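Local coordinates for protein argonaute (Methanocaldococcus jannaschii, PDB 5G5S) that uses short single-stranded DNA guides to bind complementary target DNA strands and slices them, and may thereby defend the cell against invading genetic elements, at residues 179-184 with 440-445; 165-170 with 239-244; 430-435 with 449-454. One frame throughout, in Å; residues are numbered along the deposited sequence.

Contact 1 (179-184 with 440-445); sequences EEYVGK and DNDYYE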
loop_
_atom_site.group_PDB
_atom_site.type_symbol
_atom_site.label_atom_id
_atom_site.label_comp_id
_atom_site.label_asym_id
_atom_site.label_seq_id
_atom_site.Cartn_x
_atom_site.Cartn_y
_atom_site.Cartn_z
ATOM N N GLU A 179 -14.362 -9.751 -7.069
ATOM C CA GLU A 179 -14.282 -8.741 -6.000
ATOM C C GLU A 179 -12.934 -8.791 -5.271
ATOM O O GLU A 179 -12.407 -7.748 -4.892
ATOM C CB GLU A 179 -15.455 -8.871 -5.013
ATOM C CG GLU A 179 -16.812 -8.699 -5.677
ATOM C CD GLU A 179 -18.054 -8.828 -4.818
ATOM O OE1 GLU A 179 -17.988 -9.456 -3.736
ATOM O OE2 GLU A 179 -19.115 -8.332 -5.259
ATOM N N GLU A 180 -12.348 -9.994 -5.139
ATOM C CA GLU A 180 -11.036 -10.217 -4.529
ATOM C C GLU A 180 -9.892 -9.581 -5.343
ATOM O O GLU A 180 -8.765 -9.511 -4.850
ATOM C CB GLU A 180 -10.784 -11.723 -4.350
ATOM C CG GLU A 180 -11.436 -12.318 -3.115
ATOM C CD GLU A 180 -11.238 -11.542 -1.830
ATOM O OE1 GLU A 180 -10.069 -11.281 -1.459
ATOM O OE2 GLU A 180 -12.258 -11.167 -1.207
ATOM N N TYR A 181 -10.184 -9.149 -6.592
ATOM C CA TYR A 181 -9.234 -8.522 -7.509
ATOM C C TYR A 181 -9.286 -6.993 -7.501
ATOM O O TYR A 181 -8.509 -6.351 -8.209
ATOM C CB TYR A 181 -9.289 -9.166 -8.918
ATOM C CG TYR A 181 -8.646 -10.537 -8.918
ATOM C CD1 TYR A 181 -9.344 -11.655 -8.473
ATOM C CD2 TYR A 181 -7.299 -10.695 -9.230
ATOM C CE1 TYR A 181 -8.732 -12.905 -8.381
ATOM C CE2 TYR A 181 -6.674 -11.938 -9.143
ATOM C CZ TYR A 181 -7.399 -13.044 -8.728
ATOM O OH TYR A 181 -6.793 -14.271 -8.634
ATOM N N VAL A 182 -10.145 -6.410 -6.633
ATOM C CA VAL A 182 -10.222 -4.960 -6.434
ATOM C C VAL A 182 -8.863 -4.512 -5.836
ATOM O O VAL A 182 -8.404 -5.086 -4.846
ATOM C CB VAL A 182 -11.431 -4.529 -5.553
ATOM C CG1 VAL A 182 -11.367 -3.047 -5.220
ATOM C CG2 VAL A 182 -12.756 -4.860 -6.231
ATOM N N GLY A 183 -8.213 -3.567 -6.508
ATOM C CA GLY A 183 -6.900 -3.067 -6.122
ATOM C C GLY A 183 -5.778 -3.595 -6.990
ATOM O O GLY A 183 -4.630 -3.163 -6.854
ATOM N N LYS A 184 -6.105 -4.542 -7.885
ATOM C CA LYS A 184 -5.153 -5.128 -8.819
ATOM C C LYS A 184 -5.107 -4.287 -10.101
ATOM O O LYS A 184 -6.051 -3.540 -10.399
ATOM C CB LYS A 184 -5.513 -6.594 -9.125
ATOM N N ASP A 440 -7.148 -20.350 -5.795
ATOM C CA ASP A 440 -8.387 -20.647 -5.079
ATOM C C ASP A 440 -8.375 -20.229 -3.604
ATOM O O ASP A 440 -9.434 -20.241 -2.983
ATOM C CB ASP A 440 -8.784 -22.132 -5.252
ATOM C CG ASP A 440 -9.417 -22.522 -6.583
ATOM O OD1 ASP A 440 -9.282 -21.749 -7.563
ATOM O OD2 ASP A 440 -10.022 -23.617 -6.656
ATOM N N ASN A 441 -7.204 -19.820 -3.050
ATOM C CA ASN A 441 -7.072 -19.316 -1.666
ATOM C C ASN A 441 -7.969 -18.084 -1.418
ATOM O O ASN A 441 -8.326 -17.805 -0.278
ATOM C CB ASN A 441 -5.613 -18.972 -1.334
ATOM C CG ASN A 441 -4.769 -20.126 -0.846
ATOM O OD1 ASN A 441 -5.253 -21.086 -0.224
ATOM N ND2 ASN A 441 -3.463 -20.024 -1.071
ATOM N N ASP A 442 -8.345 -17.369 -2.499
ATOM C CA ASP A 442 -9.244 -16.219 -2.472
ATOM C C ASP A 442 -10.654 -16.602 -2.006
ATOM O O ASP A 442 -11.366 -15.741 -1.491
ATOM C CB ASP A 442 -9.266 -15.507 -3.835
ATOM C CG ASP A 442 -8.046 -14.632 -4.097
ATOM O OD1 ASP A 442 -7.501 -14.052 -3.121
ATOM O OD2 ASP A 442 -7.657 -14.495 -5.277
ATOM N N TYR A 443 -11.042 -17.900 -2.151
ATOM C CA TYR A 443 -12.327 -18.420 -1.682
ATOM C C TYR A 443 -12.390 -18.360 -0.152
ATOM O O TYR A 443 -13.465 -18.147 0.401
ATOM C CB TYR A 443 -12.592 -19.848 -2.192
ATOM C CG TYR A 443 -13.042 -19.942 -3.638
ATOM C CD1 TYR A 443 -14.248 -19.383 -4.053
ATOM C CD2 TYR A 443 -12.303 -20.664 -4.572
ATOM C CE1 TYR A 443 -14.677 -19.486 -5.376
ATOM C CE2 TYR A 443 -12.729 -20.787 -5.895
ATOM C CZ TYR A 443 -13.921 -20.201 -6.293
ATOM O OH TYR A 443 -14.344 -20.320 -7.599
ATOM N N TYR A 444 -11.230 -18.493 0.526
ATOM C CA TYR A 444 -11.123 -18.365 1.984
ATOM C C TYR A 444 -11.379 -16.921 2.404
ATOM O O TYR A 444 -11.996 -16.688 3.444
ATOM C CB TYR A 444 -9.755 -18.847 2.498
ATOM C CG TYR A 444 -9.521 -20.341 2.365
ATOM C CD1 TYR A 444 -10.416 -21.260 2.912
ATOM C CD2 TYR A 444 -8.363 -20.834 1.772
ATOM C CE1 TYR A 444 -10.196 -22.636 2.805
ATOM C CE2 TYR A 444 -8.117 -22.204 1.688
ATOM C CZ TYR A 444 -9.044 -23.101 2.192
ATOM O OH TYR A 444 -8.814 -24.447 2.107
ATOM N N GLU A 445 -10.938 -15.954 1.571
ATOM C CA GLU A 445 -11.156 -14.516 1.778
ATOM C C GLU A 445 -12.641 -14.188 1.513
ATOM O O GLU A 445 -13.209 -13.325 2.189
ATOM C CB GLU A 445 -10.234 -13.680 0.866
ATOM C CG GLU A 445 -8.747 -13.759 1.199
ATOM C CD GLU A 445 -8.350 -13.259 2.574
ATOM O OE1 GLU A 445 -8.846 -12.188 2.997
ATOM O OE2 GLU A 445 -7.544 -13.952 3.235
#

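Contact 2 (165-170 with 239-244); sequences KHLWDF and PIMYCE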
loop_
_atom_site.group_PDB
_atom_site.type_symbol
_atom_site.label_atom_id
_atom_site.label_comp_id
_atom_site.label_asym_id
_atom_site.label_seq_id
_atom_site.Cartn_x
_atom_site.Cartn_y
_atom_site.Cartn_z
ATOM N N LYS A 165 -4.757 -15.386 -20.090
ATOM C CA LYS A 165 -6.154 -15.805 -19.942
ATOM C C LYS A 165 -6.853 -14.577 -19.353
ATOM O O LYS A 165 -6.348 -14.005 -18.380
ATOM C CB LYS A 165 -6.268 -17.006 -18.970
ATOM C CG LYS A 165 -7.682 -17.585 -18.842
ATOM C CD LYS A 165 -7.863 -18.404 -17.566
ATOM C CE LYS A 165 -7.484 -19.859 -17.715
ATOM N NZ LYS A 165 -7.562 -20.582 -16.420
ATOM N N HIS A 166 -7.969 -14.139 -19.962
ATOM C CA HIS A 166 -8.696 -12.949 -19.512
ATOM C C HIS A 166 -9.239 -13.019 -18.078
ATOM O O HIS A 166 -9.410 -14.105 -17.523
ATOM C CB HIS A 166 -9.795 -12.586 -20.490
ATOM C CG HIS A 166 -10.912 -13.565 -20.486
ATOM N ND1 HIS A 166 -10.947 -14.611 -21.387
ATOM C CD2 HIS A 166 -11.986 -13.650 -19.670
ATOM C CE1 HIS A 166 -12.064 -15.264 -21.129
ATOM N NE2 HIS A 166 -12.711 -14.734 -20.088
ATOM N N LEU A 167 -9.544 -11.846 -17.511
ATOM C CA LEU A 167 -10.023 -11.664 -16.147
ATOM C C LEU A 167 -11.253 -12.499 -15.722
ATOM O O LEU A 167 -11.207 -13.087 -14.641
ATOM C CB LEU A 167 -10.133 -10.159 -15.813
ATOM C CG LEU A 167 -10.534 -9.714 -14.406
ATOM C CD1 LEU A 167 -9.627 -10.298 -13.339
ATOM C CD2 LEU A 167 -10.535 -8.205 -14.317
ATOM N N TRP A 168 -12.299 -12.608 -16.574
ATOM C CA TRP A 168 -13.507 -13.398 -16.267
ATOM C C TRP A 168 -13.279 -14.916 -16.174
ATOM O O TRP A 168 -13.754 -15.530 -15.211
ATOM C CB TRP A 168 -14.686 -13.037 -17.189
ATOM C CG TRP A 168 -16.008 -13.688 -16.858
ATOM C CD1 TRP A 168 -16.824 -14.361 -17.721
ATOM C CD2 TRP A 168 -16.662 -13.729 -15.575
ATOM N NE1 TRP A 168 -17.950 -14.802 -17.065
ATOM C CE2 TRP A 168 -17.879 -14.427 -15.747
ATOM C CE3 TRP A 168 -16.346 -13.229 -14.297
ATOM C CZ2 TRP A 168 -18.781 -14.636 -14.691
ATOM C CZ3 TRP A 168 -17.217 -13.477 -13.245
ATOM C CH2 TRP A 168 -18.427 -14.155 -13.449
ATOM N N ASP A 169 -12.558 -15.521 -17.150
ATOM C CA ASP A 169 -12.257 -16.963 -17.125
ATOM C C ASP A 169 -11.258 -17.265 -16.035
ATOM O O ASP A 169 -11.335 -18.325 -15.405
ATOM C CB ASP A 169 -11.692 -17.471 -18.470
ATOM C CG ASP A 169 -12.718 -17.926 -19.497
ATOM O OD1 ASP A 169 -13.824 -17.330 -19.543
ATOM O OD2 ASP A 169 -12.371 -18.788 -20.341
ATOM N N PHE A 170 -10.315 -16.327 -15.808
ATOM C CA PHE A 170 -9.285 -16.455 -14.794
ATOM C C PHE A 170 -9.909 -16.599 -13.410
ATOM O O PHE A 170 -9.478 -17.460 -12.633
ATOM C CB PHE A 170 -8.295 -15.277 -14.875
ATOM C CG PHE A 170 -7.163 -15.379 -13.889
ATOM C CD1 PHE A 170 -6.074 -16.206 -14.140
ATOM C CD2 PHE A 170 -7.215 -14.706 -12.677
ATOM C CE1 PHE A 170 -5.037 -16.325 -13.212
ATOM C CE2 PHE A 170 -6.184 -14.835 -11.748
ATOM C CZ PHE A 170 -5.094 -15.630 -12.028
ATOM N N PRO A 239 -20.582 -10.193 -14.861
ATOM C CA PRO A 239 -20.763 -8.947 -14.092
ATOM C C PRO A 239 -20.394 -7.701 -14.878
ATOM O O PRO A 239 -19.653 -7.790 -15.855
ATOM C CB PRO A 239 -19.817 -9.117 -12.890
ATOM C CG PRO A 239 -19.430 -10.545 -12.875
ATOM C CD PRO A 239 -19.494 -11.007 -14.288
ATOM N N ILE A 240 -20.928 -6.548 -14.458
ATOM C CA ILE A 240 -20.629 -5.260 -15.073
ATOM C C ILE A 240 -19.611 -4.573 -14.167
ATOM O O ILE A 240 -19.971 -3.977 -13.161
ATOM C CB ILE A 240 -21.898 -4.395 -15.363
ATOM C CG1 ILE A 240 -23.049 -5.193 -16.062
ATOM C CG2 ILE A 240 -21.548 -3.100 -16.108
ATOM C CD1 ILE A 240 -22.748 -5.927 -17.426
ATOM N N MET A 241 -18.336 -4.714 -14.498
ATOM C CA MET A 241 -17.238 -4.134 -13.730
ATOM C C MET A 241 -17.131 -2.626 -13.983
ATOM O O MET A 241 -17.593 -2.134 -15.013
ATOM C CB MET A 241 -15.932 -4.849 -14.119
ATOM C CG MET A 241 -14.737 -4.497 -13.264
ATOM S SD MET A 241 -13.312 -5.459 -13.789
ATOM C CE MET A 241 -13.082 -6.390 -12.379
ATOM N N TYR A 242 -16.538 -1.901 -13.034
ATOM C CA TYR A 242 -16.278 -0.469 -13.132
ATOM C C TYR A 242 -14.853 -0.204 -12.670
ATOM O O TYR A 242 -14.303 -1.013 -11.928
ATOM C CB TYR A 242 -17.324 0.349 -12.342
ATOM C CG TYR A 242 -18.636 0.491 -13.087
ATOM C CD1 TYR A 242 -19.636 -0.470 -12.968
ATOM C CD2 TYR A 242 -18.861 1.563 -13.945
ATOM C CE1 TYR A 242 -20.829 -0.366 -13.682
ATOM C CE2 TYR A 242 -20.051 1.681 -14.660
ATOM C CZ TYR A 242 -21.033 0.713 -14.527
ATOM O OH TYR A 242 -22.212 0.832 -15.227
ATOM N N CYS A 243 -14.233 0.883 -13.140
ATOM C CA CYS A 243 -12.851 1.197 -12.767
ATOM C C CYS A 243 -12.656 2.592 -12.186
ATOM O O CYS A 243 -13.580 3.406 -12.213
ATOM C CB CYS A 243 -11.892 0.916 -13.921
ATOM S SG CYS A 243 -11.696 -0.845 -14.307
ATOM N N GLU A 244 -11.447 2.855 -11.649
ATOM C CA GLU A 244 -11.065 4.112 -11.001
ATOM C C GLU A 244 -11.052 5.372 -11.893
ATOM O O GLU A 244 -11.700 6.359 -11.541
ATOM C CB GLU A 244 -9.728 3.951 -10.259
#

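Contact 3 (430-435 with 449-454); sequences ALIIGK and KQLFDL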
loop_
_atom_site.group_PDB
_atom_site.type_symbol
_atom_site.label_atom_id
_atom_site.label_comp_id
_atom_site.label_asym_id
_atom_site.label_seq_id
_atom_site.Cartn_x
_atom_site.Cartn_y
_atom_site.Cartn_z
ATOM N N ALA A 430 -14.975 -16.989 14.134
ATOM C CA ALA A 430 -14.863 -18.199 13.327
ATOM C C ALA A 430 -13.408 -18.480 13.004
ATOM O O ALA A 430 -12.720 -17.617 12.477
ATOM C CB ALA A 430 -15.693 -18.089 12.059
ATOM N N LEU A 431 -12.928 -19.670 13.369
ATOM C CA LEU A 431 -11.560 -20.081 13.077
ATOM C C LEU A 431 -11.637 -21.002 11.863
ATOM O O LEU A 431 -12.262 -22.062 11.924
ATOM C CB LEU A 431 -10.919 -20.774 14.294
ATOM C CG LEU A 431 -9.470 -21.248 14.151
ATOM C CD1 LEU A 431 -8.492 -20.073 14.135
ATOM C CD2 LEU A 431 -9.111 -22.227 15.258
ATOM N N ILE A 432 -11.081 -20.541 10.738
ATOM C CA ILE A 432 -11.098 -21.265 9.471
ATOM C C ILE A 432 -9.780 -22.034 9.289
ATOM O O ILE A 432 -8.704 -21.429 9.257
ATOM C CB ILE A 432 -11.415 -20.307 8.277
ATOM C CG1 ILE A 432 -12.776 -19.602 8.443
ATOM C CG2 ILE A 432 -11.326 -21.026 6.926
ATOM C CD1 ILE A 432 -12.826 -18.192 7.767
ATOM N N ILE A 433 -9.882 -23.374 9.186
ATOM C CA ILE A 433 -8.749 -24.272 8.951
ATOM C C ILE A 433 -8.829 -24.704 7.477
ATOM O O ILE A 433 -9.754 -25.424 7.079
ATOM C CB ILE A 433 -8.735 -25.496 9.925
ATOM C CG1 ILE A 433 -9.162 -25.143 11.389
ATOM C CG2 ILE A 433 -7.410 -26.280 9.847
ATOM C CD1 ILE A 433 -8.228 -24.234 12.197
ATOM N N GLY A 434 -7.887 -24.212 6.681
ATOM C CA GLY A 434 -7.833 -24.491 5.253
ATOM C C GLY A 434 -6.552 -25.140 4.778
ATOM O O GLY A 434 -5.711 -25.537 5.589
ATOM N N LYS A 435 -6.410 -25.252 3.450
ATOM C CA LYS A 435 -5.250 -25.857 2.787
ATOM C C LYS A 435 -4.765 -25.039 1.581
ATOM O O LYS A 435 -5.500 -24.172 1.100
ATOM C CB LYS A 435 -5.519 -27.334 2.414
ATOM C CG LYS A 435 -6.723 -27.574 1.509
ATOM C CD LYS A 435 -6.617 -28.903 0.778
ATOM C CE LYS A 435 -6.113 -28.732 -0.636
ATOM N NZ LYS A 435 -6.106 -30.017 -1.377
ATOM N N LYS A 449 -15.303 -12.489 4.400
ATOM C CA LYS A 449 -16.103 -11.337 4.012
ATOM C C LYS A 449 -17.598 -11.591 4.255
ATOM O O LYS A 449 -18.232 -10.821 4.975
ATOM C CB LYS A 449 -15.803 -10.976 2.548
ATOM C CG LYS A 449 -16.528 -9.753 2.019
ATOM C CD LYS A 449 -16.090 -9.453 0.602
ATOM C CE LYS A 449 -16.871 -10.182 -0.465
ATOM N NZ LYS A 449 -16.156 -10.162 -1.770
ATOM N N GLN A 450 -18.130 -12.682 3.681
ATOM C CA GLN A 450 -19.529 -13.121 3.798
ATOM C C GLN A 450 -19.916 -13.503 5.228
ATOM O O GLN A 450 -21.086 -13.384 5.594
ATOM C CB GLN A 450 -19.830 -14.279 2.830
ATOM C CG GLN A 450 -19.873 -13.860 1.360
ATOM C CD GLN A 450 -20.540 -14.880 0.467
ATOM O OE1 GLN A 450 -20.433 -16.096 0.662
ATOM N NE2 GLN A 450 -21.230 -14.397 -0.556
ATOM N N LEU A 451 -18.938 -13.986 6.012
ATOM C CA LEU A 451 -19.070 -14.353 7.421
ATOM C C LEU A 451 -19.284 -13.070 8.229
ATOM O O LEU A 451 -20.141 -13.051 9.106
ATOM C CB LEU A 451 -17.779 -15.054 7.888
ATOM C CG LEU A 451 -17.846 -16.430 8.564
ATOM C CD1 LEU A 451 -18.949 -17.299 8.014
ATOM C CD2 LEU A 451 -16.519 -17.141 8.433
ATOM N N PHE A 452 -18.526 -11.990 7.912
ATOM C CA PHE A 452 -18.652 -10.693 8.586
ATOM C C PHE A 452 -20.002 -9.985 8.333
ATOM O O PHE A 452 -20.469 -9.241 9.200
ATOM C CB PHE A 452 -17.454 -9.774 8.304
ATOM C CG PHE A 452 -17.529 -8.492 9.096
ATOM C CD1 PHE A 452 -17.236 -8.481 10.455
ATOM C CD2 PHE A 452 -18.003 -7.320 8.513
ATOM C CE1 PHE A 452 -17.381 -7.315 11.205
ATOM C CE2 PHE A 452 -18.192 -6.168 9.274
ATOM C CZ PHE A 452 -17.861 -6.166 10.610
ATOM N N ASP A 453 -20.626 -10.229 7.164
ATOM C CA ASP A 453 -21.940 -9.687 6.819
ATOM C C ASP A 453 -23.012 -10.225 7.791
ATOM O O ASP A 453 -24.056 -9.596 7.966
ATOM C CB ASP A 453 -22.312 -10.067 5.376
ATOM C CG ASP A 453 -21.838 -9.104 4.304
ATOM O OD1 ASP A 453 -21.381 -7.989 4.659
ATOM O OD2 ASP A 453 -21.982 -9.436 3.107
ATOM N N LEU A 454 -22.717 -11.384 8.419
ATOM C CA LEU A 454 -23.499 -12.117 9.424
ATOM C C LEU A 454 -22.977 -11.790 10.857
ATOM O O LEU A 454 -23.320 -12.495 11.805
ATOM C CB LEU A 454 -23.316 -13.632 9.153
ATOM C CG LEU A 454 -24.324 -14.370 8.266
ATOM C CD1 LEU A 454 -24.206 -13.969 6.796
ATOM C CD2 LEU A 454 -24.088 -15.849 8.349
#

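Contact 1 (179-184 with 440-445)
The ring of Tyr181 and the carboxylate of Asp442 meet nearly perpendicularly, their planes 84° apart, with OD2 of Asp442 approaching the phenol obliquely. That oxygen lies 3.5 Å from Tyr181 OH and 3.6 Å from Tyr181 CE1, so it sits beside the hydroxyl end of the ring. Along their stems Glu180 and Asp442 slide past each other in opposite directions, CG of Glu180 lying 3.9 Å from CB of Asp442. A bend at chi2 (-47°) then swings the acid of Glu180 over the methylene of Glu445, where OE1 of Glu180 comes within 3.3 Å of Glu445 CB. Residues 179-182 form a type I beta turn in the PAZ domain, closed by the Val182 N to Glu179 O hydrogen bond, and this turn presents Glu180 and Tyr181 to the N-terminal part of helix 442-452 in the Mid domain. The interface therefore bridges two domains that separate when guide DNA binds. It is small, 180 Å² in all, and acidic: OE1 of Glu180 and OD1 of Asp442 are 4.1 Å apart, a proximity of like charges that probably costs energy. Lys698 and Lys448 form long, weak ion pairs with Glu180 and Glu445 respectively, and may offset part of this negative charge.

Contact 2 (165-170 with 239-244)
Trp168 receives Pro239 in a CH-pi contact over one face of the indole. CD of Pro239 lies 3.5 Å from the centroid of the Trp168 six-membered ring and only 16° off its normal, which is the evidence for a facial approach. Within the ring it leans toward the outer rim, being nearest to CH2 of Trp168 at 3.4 Å, while Pro239 CG follows at 3.7 Å from Trp168 CZ3. Chi1 of -174° extends the indole away from the backbone N of its helix and toward the proline.

The second kind of contact is purely apolar. CD2 of Leu167 touches CE of Met241 at 3.7 Å and SD of Met241 at 3.9 Å, the two side chains crossing at about a right angle. Met241 is extended through chi2 and turns at chi3 (-115°), which places its methyl against the leucine. Leu178 of helix 175-179 packs against Leu167, Pro239 and Met241, and Ile198 against Leu167 and Met241.

No hydrogen bond crosses between the segments. All four touching residues are buried, and they join the short helix 167-170 to the chain entering strand 242-243 in the hydrophobic core of the PAZ domain, the module that binds the guide's 3'-end.

Contact 3 (430-435 with 449-454)
Leu451 makes this contact through a single methyl, CD2, which is shared between two residues of the strand. It lies 3.8 Å from CB of Ala430 and 3.9 Å from CD1 of Ile432, so the first shell consists of three carbon atoms, all belonging to buried residues. Ile432 and Leu451 reach toward each other tip to tip, whereas Ala430 offers only its short CB from the strand surface. The area buried between the segments is correspondingly modest, 89 Å², and the nearest alpha carbons, those of Ala430 and Leu451, stand 8.2 Å apart. The leucine side chain spans this separation between helix and sheet.

Backbone and torsions together position these groups. In the strand, Ala430 and Ile432 are two residues apart and thus project from the same face, toward the helix, while Leu431 between them points away. In Ile432, CG1 is anti to the carbonyl carbon, and chi2 of 150° extends CD1 toward the leucine. Leu451 brings CD2 to the strand with chi1 (-127°) and chi2 (34°) both off the staggered positions. Around this trio, Ser458 of strand 456-462 touches all three side chains, and Ile416 of helix 412-420 also packs on Leu451.

The strand itself is fixed by backbone hydrogen bonds on both flanks: Ala430 bonds with Ile457 and Gln459, Ile432 with Gln459, and Leu431 with Tyr361 and Leu363. Strand 428-434 is thus an inner strand of the four-stranded parallel sheet of the Mid domain, between strands 357-365 and 456-462. Helix 442-452 is the connection of the beta-alpha-beta crossover from 428-434 to 456-462 and packs on one face of the sheet beside helix 412-420, while helix 372-390 covers Leu431 and Ile433 on the opposite face.

The centres of contacts 1 and 2 are about 13 Å apart, those of contacts 1 and 3 about 14 Å, and those of contacts 2 and 3 about 25 Å, which places contact 1 as the bridge. Contact 2 lies within PAZ and contact 3 within Mid; contact 1 joins the two domains and shares helix 442-452 with contact 3. Along the chain contact 2 closes before contact 3 opens, while the segments of contact 1 alternate with those of both. A salt bridge from Glu179 OE1 to Lys449 NZ, 2.8 Å, links contacts 1 and 3. Because PAZ and Mid separate on guide binding, contact 1 alone spans the moving boundary and would probably be altered.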